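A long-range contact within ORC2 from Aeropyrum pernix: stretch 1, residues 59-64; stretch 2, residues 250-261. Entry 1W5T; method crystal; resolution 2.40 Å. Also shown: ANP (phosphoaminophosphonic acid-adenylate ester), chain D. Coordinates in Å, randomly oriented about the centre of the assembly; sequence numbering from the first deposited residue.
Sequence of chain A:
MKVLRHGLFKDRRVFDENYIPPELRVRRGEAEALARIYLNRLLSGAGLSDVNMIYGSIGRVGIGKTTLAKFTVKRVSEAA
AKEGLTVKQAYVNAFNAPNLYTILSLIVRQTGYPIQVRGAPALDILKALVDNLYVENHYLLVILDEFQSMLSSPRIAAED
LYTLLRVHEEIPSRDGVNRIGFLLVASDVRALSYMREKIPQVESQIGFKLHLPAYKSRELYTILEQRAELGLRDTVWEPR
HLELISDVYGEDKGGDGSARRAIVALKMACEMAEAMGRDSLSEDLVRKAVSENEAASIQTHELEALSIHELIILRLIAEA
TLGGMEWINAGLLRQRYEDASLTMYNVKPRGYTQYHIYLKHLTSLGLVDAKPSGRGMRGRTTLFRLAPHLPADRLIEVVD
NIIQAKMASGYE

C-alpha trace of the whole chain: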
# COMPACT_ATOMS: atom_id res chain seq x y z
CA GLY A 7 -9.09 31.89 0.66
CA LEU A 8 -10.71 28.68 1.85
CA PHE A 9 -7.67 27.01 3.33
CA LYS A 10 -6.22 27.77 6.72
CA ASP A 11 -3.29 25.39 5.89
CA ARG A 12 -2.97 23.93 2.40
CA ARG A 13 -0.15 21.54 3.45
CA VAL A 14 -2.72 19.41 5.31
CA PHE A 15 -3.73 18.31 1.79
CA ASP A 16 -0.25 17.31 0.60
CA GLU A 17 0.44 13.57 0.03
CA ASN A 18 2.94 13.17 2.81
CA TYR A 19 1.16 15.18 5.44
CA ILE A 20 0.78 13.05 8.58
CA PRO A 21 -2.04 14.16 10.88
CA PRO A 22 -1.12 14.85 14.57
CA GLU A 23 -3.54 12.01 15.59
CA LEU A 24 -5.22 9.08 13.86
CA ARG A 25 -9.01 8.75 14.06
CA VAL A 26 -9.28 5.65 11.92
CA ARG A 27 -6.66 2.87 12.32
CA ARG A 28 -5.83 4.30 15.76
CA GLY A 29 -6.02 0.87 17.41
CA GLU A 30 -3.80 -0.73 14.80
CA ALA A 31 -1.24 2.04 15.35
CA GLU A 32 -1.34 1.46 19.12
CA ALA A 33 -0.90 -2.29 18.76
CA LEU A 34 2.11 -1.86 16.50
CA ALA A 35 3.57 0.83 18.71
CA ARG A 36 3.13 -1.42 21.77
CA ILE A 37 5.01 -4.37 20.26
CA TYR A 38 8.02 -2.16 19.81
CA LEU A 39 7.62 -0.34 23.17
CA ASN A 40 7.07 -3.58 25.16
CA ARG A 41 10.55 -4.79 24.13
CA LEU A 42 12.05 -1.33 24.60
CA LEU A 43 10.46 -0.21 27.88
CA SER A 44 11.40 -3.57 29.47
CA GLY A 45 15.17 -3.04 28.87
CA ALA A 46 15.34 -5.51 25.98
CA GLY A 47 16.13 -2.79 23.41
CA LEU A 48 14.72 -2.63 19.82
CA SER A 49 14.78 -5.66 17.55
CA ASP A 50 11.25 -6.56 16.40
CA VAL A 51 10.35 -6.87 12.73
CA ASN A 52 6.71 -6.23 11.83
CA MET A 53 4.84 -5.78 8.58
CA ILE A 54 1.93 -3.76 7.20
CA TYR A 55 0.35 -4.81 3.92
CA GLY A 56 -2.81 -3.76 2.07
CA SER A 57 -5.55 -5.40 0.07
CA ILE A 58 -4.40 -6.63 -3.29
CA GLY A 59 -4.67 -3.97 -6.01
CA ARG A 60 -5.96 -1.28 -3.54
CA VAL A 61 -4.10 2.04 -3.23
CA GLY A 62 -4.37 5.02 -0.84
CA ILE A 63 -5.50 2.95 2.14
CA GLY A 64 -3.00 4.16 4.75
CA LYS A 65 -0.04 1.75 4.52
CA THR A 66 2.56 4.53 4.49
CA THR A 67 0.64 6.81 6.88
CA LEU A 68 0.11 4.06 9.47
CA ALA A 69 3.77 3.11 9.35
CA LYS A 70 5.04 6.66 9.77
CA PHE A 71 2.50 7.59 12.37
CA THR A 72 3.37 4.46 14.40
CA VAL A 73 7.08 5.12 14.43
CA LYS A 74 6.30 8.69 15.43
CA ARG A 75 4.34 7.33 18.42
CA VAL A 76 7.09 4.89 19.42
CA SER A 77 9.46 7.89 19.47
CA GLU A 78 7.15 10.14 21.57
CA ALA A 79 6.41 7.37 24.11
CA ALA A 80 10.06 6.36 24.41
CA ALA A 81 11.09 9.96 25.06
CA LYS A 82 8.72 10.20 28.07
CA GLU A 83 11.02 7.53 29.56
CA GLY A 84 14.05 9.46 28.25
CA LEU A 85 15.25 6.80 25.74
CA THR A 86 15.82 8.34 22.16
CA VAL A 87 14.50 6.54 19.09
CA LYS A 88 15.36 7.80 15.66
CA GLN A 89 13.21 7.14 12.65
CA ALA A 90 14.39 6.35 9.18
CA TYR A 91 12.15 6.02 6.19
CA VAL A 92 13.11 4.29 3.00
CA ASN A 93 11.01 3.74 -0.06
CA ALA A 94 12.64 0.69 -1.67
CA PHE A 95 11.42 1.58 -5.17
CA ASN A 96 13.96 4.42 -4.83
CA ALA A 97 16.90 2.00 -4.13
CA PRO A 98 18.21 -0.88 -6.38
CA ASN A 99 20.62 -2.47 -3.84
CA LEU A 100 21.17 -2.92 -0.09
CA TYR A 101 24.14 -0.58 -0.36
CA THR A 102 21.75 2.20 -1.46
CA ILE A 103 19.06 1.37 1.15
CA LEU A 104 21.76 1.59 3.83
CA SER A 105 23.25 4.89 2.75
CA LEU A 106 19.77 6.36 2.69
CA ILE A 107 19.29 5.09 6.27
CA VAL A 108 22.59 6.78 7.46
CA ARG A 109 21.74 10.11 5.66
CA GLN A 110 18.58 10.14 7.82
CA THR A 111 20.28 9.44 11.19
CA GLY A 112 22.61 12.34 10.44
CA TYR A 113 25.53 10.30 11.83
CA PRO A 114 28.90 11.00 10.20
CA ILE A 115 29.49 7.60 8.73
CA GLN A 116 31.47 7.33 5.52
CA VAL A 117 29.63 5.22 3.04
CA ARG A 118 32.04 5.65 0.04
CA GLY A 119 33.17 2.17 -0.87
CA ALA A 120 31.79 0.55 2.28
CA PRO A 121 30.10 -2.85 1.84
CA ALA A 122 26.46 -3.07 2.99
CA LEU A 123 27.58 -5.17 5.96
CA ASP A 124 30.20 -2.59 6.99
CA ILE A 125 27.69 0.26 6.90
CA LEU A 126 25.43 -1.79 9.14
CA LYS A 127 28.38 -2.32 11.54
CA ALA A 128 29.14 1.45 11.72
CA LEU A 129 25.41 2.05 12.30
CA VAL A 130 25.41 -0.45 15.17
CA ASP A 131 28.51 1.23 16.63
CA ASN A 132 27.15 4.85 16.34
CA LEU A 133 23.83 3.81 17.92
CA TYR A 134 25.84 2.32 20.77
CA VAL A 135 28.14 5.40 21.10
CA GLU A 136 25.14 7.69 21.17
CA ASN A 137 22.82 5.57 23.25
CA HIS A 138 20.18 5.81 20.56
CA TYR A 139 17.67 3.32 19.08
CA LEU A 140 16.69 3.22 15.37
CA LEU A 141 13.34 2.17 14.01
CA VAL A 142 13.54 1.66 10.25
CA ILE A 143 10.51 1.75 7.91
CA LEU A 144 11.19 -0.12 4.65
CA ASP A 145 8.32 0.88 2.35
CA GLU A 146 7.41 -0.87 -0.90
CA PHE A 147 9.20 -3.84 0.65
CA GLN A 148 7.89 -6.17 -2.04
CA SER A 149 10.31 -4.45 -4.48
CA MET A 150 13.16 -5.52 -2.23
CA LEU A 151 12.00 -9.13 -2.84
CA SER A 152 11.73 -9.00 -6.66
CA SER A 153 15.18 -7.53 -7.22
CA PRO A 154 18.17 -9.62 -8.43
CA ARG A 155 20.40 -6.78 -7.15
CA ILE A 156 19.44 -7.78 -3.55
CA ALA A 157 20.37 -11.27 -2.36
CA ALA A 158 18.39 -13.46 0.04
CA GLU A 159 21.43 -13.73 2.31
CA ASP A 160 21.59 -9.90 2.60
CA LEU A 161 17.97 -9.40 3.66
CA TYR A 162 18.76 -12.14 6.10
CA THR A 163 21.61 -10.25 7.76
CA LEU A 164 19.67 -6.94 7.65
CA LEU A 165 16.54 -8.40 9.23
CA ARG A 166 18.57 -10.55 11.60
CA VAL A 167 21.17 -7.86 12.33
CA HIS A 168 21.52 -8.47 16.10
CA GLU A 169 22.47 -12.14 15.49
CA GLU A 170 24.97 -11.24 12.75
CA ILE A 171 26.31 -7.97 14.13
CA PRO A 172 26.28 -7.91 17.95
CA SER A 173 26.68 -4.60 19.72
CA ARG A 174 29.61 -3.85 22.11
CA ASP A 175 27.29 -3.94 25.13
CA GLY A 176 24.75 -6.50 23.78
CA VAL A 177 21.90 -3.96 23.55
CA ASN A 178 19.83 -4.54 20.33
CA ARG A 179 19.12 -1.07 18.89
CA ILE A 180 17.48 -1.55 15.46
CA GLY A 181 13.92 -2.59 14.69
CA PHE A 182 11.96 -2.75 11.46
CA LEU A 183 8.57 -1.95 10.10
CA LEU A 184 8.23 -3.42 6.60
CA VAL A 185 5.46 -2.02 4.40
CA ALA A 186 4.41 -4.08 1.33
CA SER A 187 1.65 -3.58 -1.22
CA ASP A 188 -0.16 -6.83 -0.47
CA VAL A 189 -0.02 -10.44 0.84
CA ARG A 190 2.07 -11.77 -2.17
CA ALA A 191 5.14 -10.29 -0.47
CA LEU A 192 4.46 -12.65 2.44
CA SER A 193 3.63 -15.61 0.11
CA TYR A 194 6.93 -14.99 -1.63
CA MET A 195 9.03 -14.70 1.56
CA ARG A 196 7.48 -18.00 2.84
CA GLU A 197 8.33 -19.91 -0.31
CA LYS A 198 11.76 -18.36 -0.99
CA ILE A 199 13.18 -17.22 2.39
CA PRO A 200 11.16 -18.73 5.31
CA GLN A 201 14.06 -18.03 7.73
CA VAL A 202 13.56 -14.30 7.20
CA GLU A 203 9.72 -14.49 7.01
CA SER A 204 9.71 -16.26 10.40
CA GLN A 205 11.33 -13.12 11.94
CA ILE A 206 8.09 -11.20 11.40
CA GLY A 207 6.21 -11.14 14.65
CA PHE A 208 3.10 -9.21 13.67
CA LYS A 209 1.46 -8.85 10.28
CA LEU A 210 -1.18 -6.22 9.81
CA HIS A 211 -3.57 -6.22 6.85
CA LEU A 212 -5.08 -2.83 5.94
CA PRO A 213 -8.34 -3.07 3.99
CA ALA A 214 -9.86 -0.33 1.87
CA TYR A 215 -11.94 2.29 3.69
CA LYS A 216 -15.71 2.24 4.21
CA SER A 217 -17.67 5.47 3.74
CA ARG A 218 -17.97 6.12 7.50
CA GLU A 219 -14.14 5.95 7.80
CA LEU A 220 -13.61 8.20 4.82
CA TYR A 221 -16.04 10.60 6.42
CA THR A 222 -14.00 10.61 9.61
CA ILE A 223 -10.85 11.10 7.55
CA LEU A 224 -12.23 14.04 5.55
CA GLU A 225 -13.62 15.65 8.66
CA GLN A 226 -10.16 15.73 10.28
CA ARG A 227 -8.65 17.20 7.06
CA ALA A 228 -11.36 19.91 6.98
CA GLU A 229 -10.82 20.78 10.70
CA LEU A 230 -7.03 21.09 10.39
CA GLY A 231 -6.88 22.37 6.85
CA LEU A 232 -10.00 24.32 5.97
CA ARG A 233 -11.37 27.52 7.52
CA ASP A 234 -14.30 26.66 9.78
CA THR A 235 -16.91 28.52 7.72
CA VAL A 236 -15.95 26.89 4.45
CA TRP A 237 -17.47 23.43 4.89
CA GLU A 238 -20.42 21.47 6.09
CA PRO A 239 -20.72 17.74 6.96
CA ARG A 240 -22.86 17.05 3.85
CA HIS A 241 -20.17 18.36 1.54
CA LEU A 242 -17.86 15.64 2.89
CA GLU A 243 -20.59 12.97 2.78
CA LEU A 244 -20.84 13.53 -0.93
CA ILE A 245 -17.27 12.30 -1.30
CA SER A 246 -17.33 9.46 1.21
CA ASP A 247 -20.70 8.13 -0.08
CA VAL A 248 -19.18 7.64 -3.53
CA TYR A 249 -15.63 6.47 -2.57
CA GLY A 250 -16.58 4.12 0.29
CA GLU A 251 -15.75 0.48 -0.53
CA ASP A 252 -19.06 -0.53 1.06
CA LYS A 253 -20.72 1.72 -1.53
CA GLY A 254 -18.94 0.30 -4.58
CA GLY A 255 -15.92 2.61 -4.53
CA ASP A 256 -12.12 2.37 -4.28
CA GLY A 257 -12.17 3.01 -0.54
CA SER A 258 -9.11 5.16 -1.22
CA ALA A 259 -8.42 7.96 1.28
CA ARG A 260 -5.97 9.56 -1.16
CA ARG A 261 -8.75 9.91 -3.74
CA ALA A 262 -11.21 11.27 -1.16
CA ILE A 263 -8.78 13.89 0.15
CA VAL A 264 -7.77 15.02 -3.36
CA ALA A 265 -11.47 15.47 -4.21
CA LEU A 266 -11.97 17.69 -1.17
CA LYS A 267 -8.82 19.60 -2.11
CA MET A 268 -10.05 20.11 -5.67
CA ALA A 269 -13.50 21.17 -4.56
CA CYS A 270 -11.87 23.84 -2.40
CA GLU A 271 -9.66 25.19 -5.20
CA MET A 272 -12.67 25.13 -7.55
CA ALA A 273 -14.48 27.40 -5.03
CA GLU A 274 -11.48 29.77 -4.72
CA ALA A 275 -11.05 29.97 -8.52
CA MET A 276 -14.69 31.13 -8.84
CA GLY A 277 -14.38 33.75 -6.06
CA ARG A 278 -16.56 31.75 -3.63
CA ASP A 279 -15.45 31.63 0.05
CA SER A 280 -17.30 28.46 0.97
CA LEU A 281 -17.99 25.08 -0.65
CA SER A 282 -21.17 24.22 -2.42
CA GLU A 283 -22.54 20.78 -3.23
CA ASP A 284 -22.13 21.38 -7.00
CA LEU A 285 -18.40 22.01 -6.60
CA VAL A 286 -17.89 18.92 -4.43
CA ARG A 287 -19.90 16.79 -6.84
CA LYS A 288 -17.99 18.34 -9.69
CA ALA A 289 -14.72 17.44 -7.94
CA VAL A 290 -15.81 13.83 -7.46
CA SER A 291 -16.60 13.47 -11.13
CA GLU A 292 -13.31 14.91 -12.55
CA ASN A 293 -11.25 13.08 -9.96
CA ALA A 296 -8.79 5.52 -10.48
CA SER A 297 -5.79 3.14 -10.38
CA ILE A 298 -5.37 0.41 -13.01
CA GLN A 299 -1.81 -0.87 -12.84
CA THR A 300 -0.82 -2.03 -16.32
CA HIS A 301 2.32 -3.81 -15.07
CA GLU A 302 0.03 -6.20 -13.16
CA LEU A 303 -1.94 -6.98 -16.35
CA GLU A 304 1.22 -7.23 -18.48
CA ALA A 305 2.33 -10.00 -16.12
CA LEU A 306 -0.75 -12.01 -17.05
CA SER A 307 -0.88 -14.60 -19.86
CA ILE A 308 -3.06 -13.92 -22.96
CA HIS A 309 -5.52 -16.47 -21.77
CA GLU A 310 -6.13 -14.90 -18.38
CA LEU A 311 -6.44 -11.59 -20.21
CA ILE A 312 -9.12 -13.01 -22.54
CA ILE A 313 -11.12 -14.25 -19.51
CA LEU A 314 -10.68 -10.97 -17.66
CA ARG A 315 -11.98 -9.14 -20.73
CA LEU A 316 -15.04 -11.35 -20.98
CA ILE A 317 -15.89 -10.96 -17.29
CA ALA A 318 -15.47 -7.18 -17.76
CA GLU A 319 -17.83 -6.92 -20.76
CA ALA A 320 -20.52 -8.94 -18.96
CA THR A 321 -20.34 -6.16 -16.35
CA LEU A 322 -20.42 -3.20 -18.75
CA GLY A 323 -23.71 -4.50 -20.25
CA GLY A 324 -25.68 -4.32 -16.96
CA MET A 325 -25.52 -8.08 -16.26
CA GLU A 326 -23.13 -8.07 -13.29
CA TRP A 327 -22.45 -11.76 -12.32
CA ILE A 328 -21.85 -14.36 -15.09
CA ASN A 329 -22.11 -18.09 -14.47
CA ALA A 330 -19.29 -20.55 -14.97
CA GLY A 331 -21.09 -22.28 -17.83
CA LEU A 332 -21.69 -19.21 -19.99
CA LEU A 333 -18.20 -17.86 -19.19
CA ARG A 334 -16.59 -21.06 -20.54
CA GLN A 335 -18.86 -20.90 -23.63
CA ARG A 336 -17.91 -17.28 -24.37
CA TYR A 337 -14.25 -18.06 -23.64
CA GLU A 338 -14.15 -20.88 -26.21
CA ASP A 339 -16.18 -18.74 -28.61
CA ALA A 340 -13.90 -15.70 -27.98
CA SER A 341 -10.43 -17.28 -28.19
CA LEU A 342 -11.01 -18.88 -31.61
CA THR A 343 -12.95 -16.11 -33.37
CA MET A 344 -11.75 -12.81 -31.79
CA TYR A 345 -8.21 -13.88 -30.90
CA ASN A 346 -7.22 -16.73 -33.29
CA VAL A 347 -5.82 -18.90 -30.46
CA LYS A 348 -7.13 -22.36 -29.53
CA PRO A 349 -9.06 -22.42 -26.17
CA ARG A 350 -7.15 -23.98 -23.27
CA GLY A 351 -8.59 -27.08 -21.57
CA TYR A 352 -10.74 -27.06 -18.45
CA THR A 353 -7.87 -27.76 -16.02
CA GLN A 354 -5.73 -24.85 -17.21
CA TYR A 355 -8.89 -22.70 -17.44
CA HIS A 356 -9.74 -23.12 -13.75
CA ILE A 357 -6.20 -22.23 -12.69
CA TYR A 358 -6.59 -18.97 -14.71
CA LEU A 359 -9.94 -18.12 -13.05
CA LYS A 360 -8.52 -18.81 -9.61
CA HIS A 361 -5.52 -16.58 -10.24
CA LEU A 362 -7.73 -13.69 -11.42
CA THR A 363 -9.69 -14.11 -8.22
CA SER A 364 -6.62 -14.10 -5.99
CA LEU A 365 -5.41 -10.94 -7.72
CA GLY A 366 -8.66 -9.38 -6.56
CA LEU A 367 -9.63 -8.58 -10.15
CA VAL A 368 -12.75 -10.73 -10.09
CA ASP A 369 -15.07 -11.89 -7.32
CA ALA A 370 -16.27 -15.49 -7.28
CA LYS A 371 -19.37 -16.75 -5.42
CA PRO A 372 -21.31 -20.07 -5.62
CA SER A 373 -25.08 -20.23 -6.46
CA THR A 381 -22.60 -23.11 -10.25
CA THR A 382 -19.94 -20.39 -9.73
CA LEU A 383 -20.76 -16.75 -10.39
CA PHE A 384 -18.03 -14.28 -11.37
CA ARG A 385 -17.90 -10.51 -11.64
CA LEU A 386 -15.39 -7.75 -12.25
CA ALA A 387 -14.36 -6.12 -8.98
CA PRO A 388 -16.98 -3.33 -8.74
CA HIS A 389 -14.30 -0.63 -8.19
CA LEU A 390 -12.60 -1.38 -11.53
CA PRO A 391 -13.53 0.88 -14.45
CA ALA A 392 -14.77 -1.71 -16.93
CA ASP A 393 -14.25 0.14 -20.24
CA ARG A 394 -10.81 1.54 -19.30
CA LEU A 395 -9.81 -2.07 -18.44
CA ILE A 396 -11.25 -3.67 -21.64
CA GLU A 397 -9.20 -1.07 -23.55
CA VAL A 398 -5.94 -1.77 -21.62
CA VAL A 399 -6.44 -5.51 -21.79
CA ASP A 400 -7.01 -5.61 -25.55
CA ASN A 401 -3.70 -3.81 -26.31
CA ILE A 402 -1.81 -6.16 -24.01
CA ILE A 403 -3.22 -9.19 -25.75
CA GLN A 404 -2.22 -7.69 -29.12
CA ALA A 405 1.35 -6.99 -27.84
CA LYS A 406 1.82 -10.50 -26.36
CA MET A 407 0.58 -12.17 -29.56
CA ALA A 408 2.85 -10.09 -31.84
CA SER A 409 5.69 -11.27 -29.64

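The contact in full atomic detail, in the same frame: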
# COMPACT_ATOMS: atom_id res chain seq x y z
N GLY A 59 -4.20 -4.95 -5.05
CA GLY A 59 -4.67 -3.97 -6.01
C GLY A 59 -5.24 -2.67 -5.44
O GLY A 59 -5.53 -1.82 -6.23
N ARG A 60 -5.43 -2.53 -4.13
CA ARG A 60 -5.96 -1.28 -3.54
C ARG A 60 -4.83 -0.31 -3.24
O ARG A 60 -3.76 -0.73 -2.76
CB ARG A 60 -6.77 -1.54 -2.26
CG ARG A 60 -7.98 -2.46 -2.44
CD ARG A 60 -9.03 -1.97 -3.50
NE ARG A 60 -10.23 -2.81 -3.44
CZ ARG A 60 -11.46 -2.38 -3.23
NH1 ARG A 60 -12.46 -3.27 -3.18
NH2 ARG A 60 -11.71 -1.07 -3.11
N VAL A 61 -5.07 0.97 -3.52
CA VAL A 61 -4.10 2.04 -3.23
C VAL A 61 -4.73 3.18 -2.39
O VAL A 61 -5.94 3.40 -2.43
CB VAL A 61 -3.42 2.62 -4.53
CG1 VAL A 61 -2.75 1.54 -5.36
CG2 VAL A 61 -4.43 3.36 -5.41
N GLY A 62 -3.91 3.87 -1.60
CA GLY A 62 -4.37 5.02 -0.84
C GLY A 62 -5.15 4.63 0.40
O GLY A 62 -6.07 5.33 0.83
N ILE A 63 -4.79 3.50 0.99
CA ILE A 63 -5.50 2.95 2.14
C ILE A 63 -4.71 3.02 3.46
O ILE A 63 -5.07 2.34 4.44
CB ILE A 63 -5.97 1.52 1.86
CG1 ILE A 63 -4.77 0.64 1.48
CG2 ILE A 63 -7.01 1.52 0.73
CD1 ILE A 63 -5.16 -0.75 1.01
N GLY A 64 -3.65 3.83 3.48
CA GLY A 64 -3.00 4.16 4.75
C GLY A 64 -1.77 3.35 5.15
O GLY A 64 -1.29 3.50 6.25
N GLY A 250 -16.50 5.23 -0.66
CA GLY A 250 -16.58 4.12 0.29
C GLY A 250 -16.62 2.76 -0.41
O GLY A 250 -17.35 2.59 -1.39
N GLU A 251 -15.84 1.80 0.08
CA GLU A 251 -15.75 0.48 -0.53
C GLU A 251 -17.02 -0.31 -0.27
O GLU A 251 -17.39 -1.17 -1.07
CB GLU A 251 -14.51 -0.26 -0.08
CG GLU A 251 -14.67 -1.04 1.22
CD GLU A 251 -15.32 -2.41 1.01
OE1 GLU A 251 -14.97 -3.10 -0.00
OE2 GLU A 251 -16.18 -2.78 1.84
N ASP A 252 -17.70 -0.00 0.83
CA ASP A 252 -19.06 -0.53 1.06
C ASP A 252 -20.11 0.04 0.09
O ASP A 252 -21.18 -0.51 -0.06
CB ASP A 252 -19.50 -0.33 2.51
CG ASP A 252 -19.32 1.09 2.99
OD1 ASP A 252 -19.83 1.44 4.08
OD2 ASP A 252 -18.66 1.95 2.39
N LYS A 253 -19.81 1.15 -0.57
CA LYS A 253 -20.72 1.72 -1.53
C LYS A 253 -20.31 1.47 -2.96
O LYS A 253 -20.79 2.15 -3.83
CB LYS A 253 -20.80 3.22 -1.31
CG LYS A 253 -21.08 3.59 0.12
CD LYS A 253 -22.53 3.89 0.37
CE LYS A 253 -22.87 3.80 1.83
NZ LYS A 253 -23.21 5.15 2.40
N GLY A 254 -19.38 0.56 -3.21
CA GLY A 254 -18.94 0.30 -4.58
C GLY A 254 -17.73 1.04 -5.07
O GLY A 254 -17.30 0.83 -6.23
N GLY A 255 -17.13 1.88 -4.20
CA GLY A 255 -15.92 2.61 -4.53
C GLY A 255 -14.62 1.92 -4.14
O GLY A 255 -14.66 0.91 -3.43
N ASP A 256 -13.52 2.42 -4.71
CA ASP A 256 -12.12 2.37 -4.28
C ASP A 256 -11.81 2.12 -2.79
O ASP A 256 -10.90 1.37 -2.44
CB ASP A 256 -11.55 3.79 -4.52
CG ASP A 256 -10.62 3.85 -5.63
OD1 ASP A 256 -10.02 4.92 -5.87
OD2 ASP A 256 -10.43 2.85 -6.33
N GLY A 257 -12.52 2.85 -1.93
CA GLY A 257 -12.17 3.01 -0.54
C GLY A 257 -10.83 3.67 -0.33
O GLY A 257 -10.15 3.40 0.63
N SER A 258 -10.42 4.51 -1.28
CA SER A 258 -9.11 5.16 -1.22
C SER A 258 -9.20 6.52 -0.51
O SER A 258 -9.90 7.44 -0.97
CB SER A 258 -8.55 5.28 -2.61
OG SER A 258 -7.48 6.18 -2.64
N ALA A 259 -8.51 6.66 0.62
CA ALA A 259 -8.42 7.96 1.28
C ALA A 259 -7.67 9.03 0.49
O ALA A 259 -8.02 10.23 0.54
CB ALA A 259 -7.86 7.82 2.71
N ARG A 260 -6.66 8.62 -0.26
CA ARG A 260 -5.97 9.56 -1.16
C ARG A 260 -6.97 10.21 -2.12
O ARG A 260 -6.99 11.42 -2.25
CB ARG A 260 -4.85 8.86 -1.96
CG ARG A 260 -4.39 9.61 -3.22
CD ARG A 260 -2.87 9.65 -3.43
NE ARG A 260 -2.27 8.33 -3.17
CZ ARG A 260 -1.21 8.09 -2.37
NH1 ARG A 260 -0.78 6.85 -2.23
NH2 ARG A 260 -0.55 9.09 -1.73
N ARG A 261 -7.79 9.40 -2.77
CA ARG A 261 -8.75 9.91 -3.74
C ARG A 261 -9.77 10.82 -3.08
O ARG A 261 -10.17 11.81 -3.66
CB ARG A 261 -9.48 8.78 -4.42
CG ARG A 261 -9.50 8.88 -5.90
CD ARG A 261 -10.03 7.62 -6.63
NE ARG A 261 -10.18 7.96 -8.03
CZ ARG A 261 -11.26 7.90 -8.81
NH1 ARG A 261 -11.11 8.35 -10.04
NH2 ARG A 261 -12.44 7.40 -8.42
PG ANP D . -0.40 3.43 -2.15
O1G ANP D . -0.34 4.37 -3.43
O2G ANP D . 1.08 3.20 -1.63
O3G ANP D . -1.12 2.04 -2.43
PB ANP D . -1.06 3.94 0.72
O1B ANP D . 0.43 3.84 1.25
O2B ANP D . -1.79 2.59 1.03
N3B ANP D . -1.19 4.35 -0.93
PA ANP D . -1.28 6.42 2.15
O1A ANP D . -0.73 6.14 3.63
O2A ANP D . -0.13 7.09 1.29
O3A ANP D . -1.91 5.10 1.48
O5' ANP D . -2.61 7.33 2.24
C5' ANP D . -3.35 8.00 1.20
C4' ANP D . -3.79 9.34 1.79
O4' ANP D . -4.79 9.15 2.80
C3' ANP D . -2.66 10.06 2.53
O3' ANP D . -2.85 11.44 2.37
C2' ANP D . -2.86 9.71 4.00
O2' ANP D . -2.31 10.63 4.94
C1' ANP D . -4.38 9.65 4.07
N9 ANP D . -4.79 8.64 5.04
C8 ANP D . -4.82 7.27 4.81
N7 ANP D . -5.25 6.59 5.90
C5 ANP D . -5.56 7.49 6.85
C6 ANP D . -6.06 7.56 8.26
N6 ANP D . -6.40 6.45 8.97
N1 ANP D . -6.17 8.77 8.86
C2 ANP D . -5.86 9.91 8.26
N3 ANP D . -5.38 9.98 7.00
C4 ANP D . -5.22 8.78 6.26

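A loop and a second stretch that runs from a loop into the start of a helix, nearly two hundred residues apart in the ORC2 sequence, meet here around a bound nucleotide analogue, and both of them hold it. The backbone of the first supplies Gly62 N to O3G of ANP (3.4 Å, weak), Ile63 N to O2B (3.1 Å) and Gly64 N to O3A (2.9 Å), while the second sends Arg260 NH1 to O1G (2.8 Å, a weak bond by its angle). The ligand thus bridges a protein contact whose direct hydrogen bonds are few and weak, a useful illustration of how a shared small molecule can join distant parts of a chain.

The direct contact is largely a matter of backbone carbonyls. Gly62 O accepts from Ala259 N at 2.8 Å, with an angle of 128° that makes the bond weak. Ala259 opens a helix, and the amides of a first turn have no carbonyl within the helix to pair with; the loop carbonyl meets this one. Just before it, Ser258 occupies the N-cap. Its chi1 of 165° (t) places OG to accept from Arg261 N at 3.2 Å, an almost straight bond at 168°, and the same hydroxyl donates weakly to Val61 O, again at 3.2 Å from OG. A small side chain that can both accept and donate suits this position, where one oxygen caps the helix and reaches across to the neighbouring loop.

Close approach at this point depends on glycine. Gly62 and Ser258 have their CA atoms 4.8 Å apart, and a CB on Gly62 would point toward the second stretch, 2.4 Å from Ser258 OG and 3.0 Å from Arg260 CB, both clashes. Its positive phi independently favours glycine. The same economy applies at Gly64, where a CB would come within 2.8 Å of ANP N7. Ala259, with only a methyl group, brings its CB to 3.3 Å from O4' of the ligand.

Farther along, the spacing widens to 7.2 Å between the CA atoms of Arg60 and Asp256, and a long side chain spans it. The CA-to-CB bond of Arg60 points sideways, but the m, m, t chain carries the guanidinium to the second stretch, where NH2 donates to Asp256 O at 2.7 Å in a weak bond with an angle of 127°. That carbonyl lies at the edge of the group, near its plane. Glu251 OE1 stands 4.1 Å from Arg60 NH1, well out of the guanidinium plane, so it offers opposite charge without a directed bond.

Packing completes the contact. Ile63 CG2 rests 3.7 Å from Gly257 O, although the end of the isoleucine side chain leads away from the second stretch. Altogether 348 Å² is buried, counting both sides, with Gly62 and Arg60 the most covered at 70 and 69 Å². One contributes by having no side chain, the other by extending a long one, and the two solutions lie two residues apart.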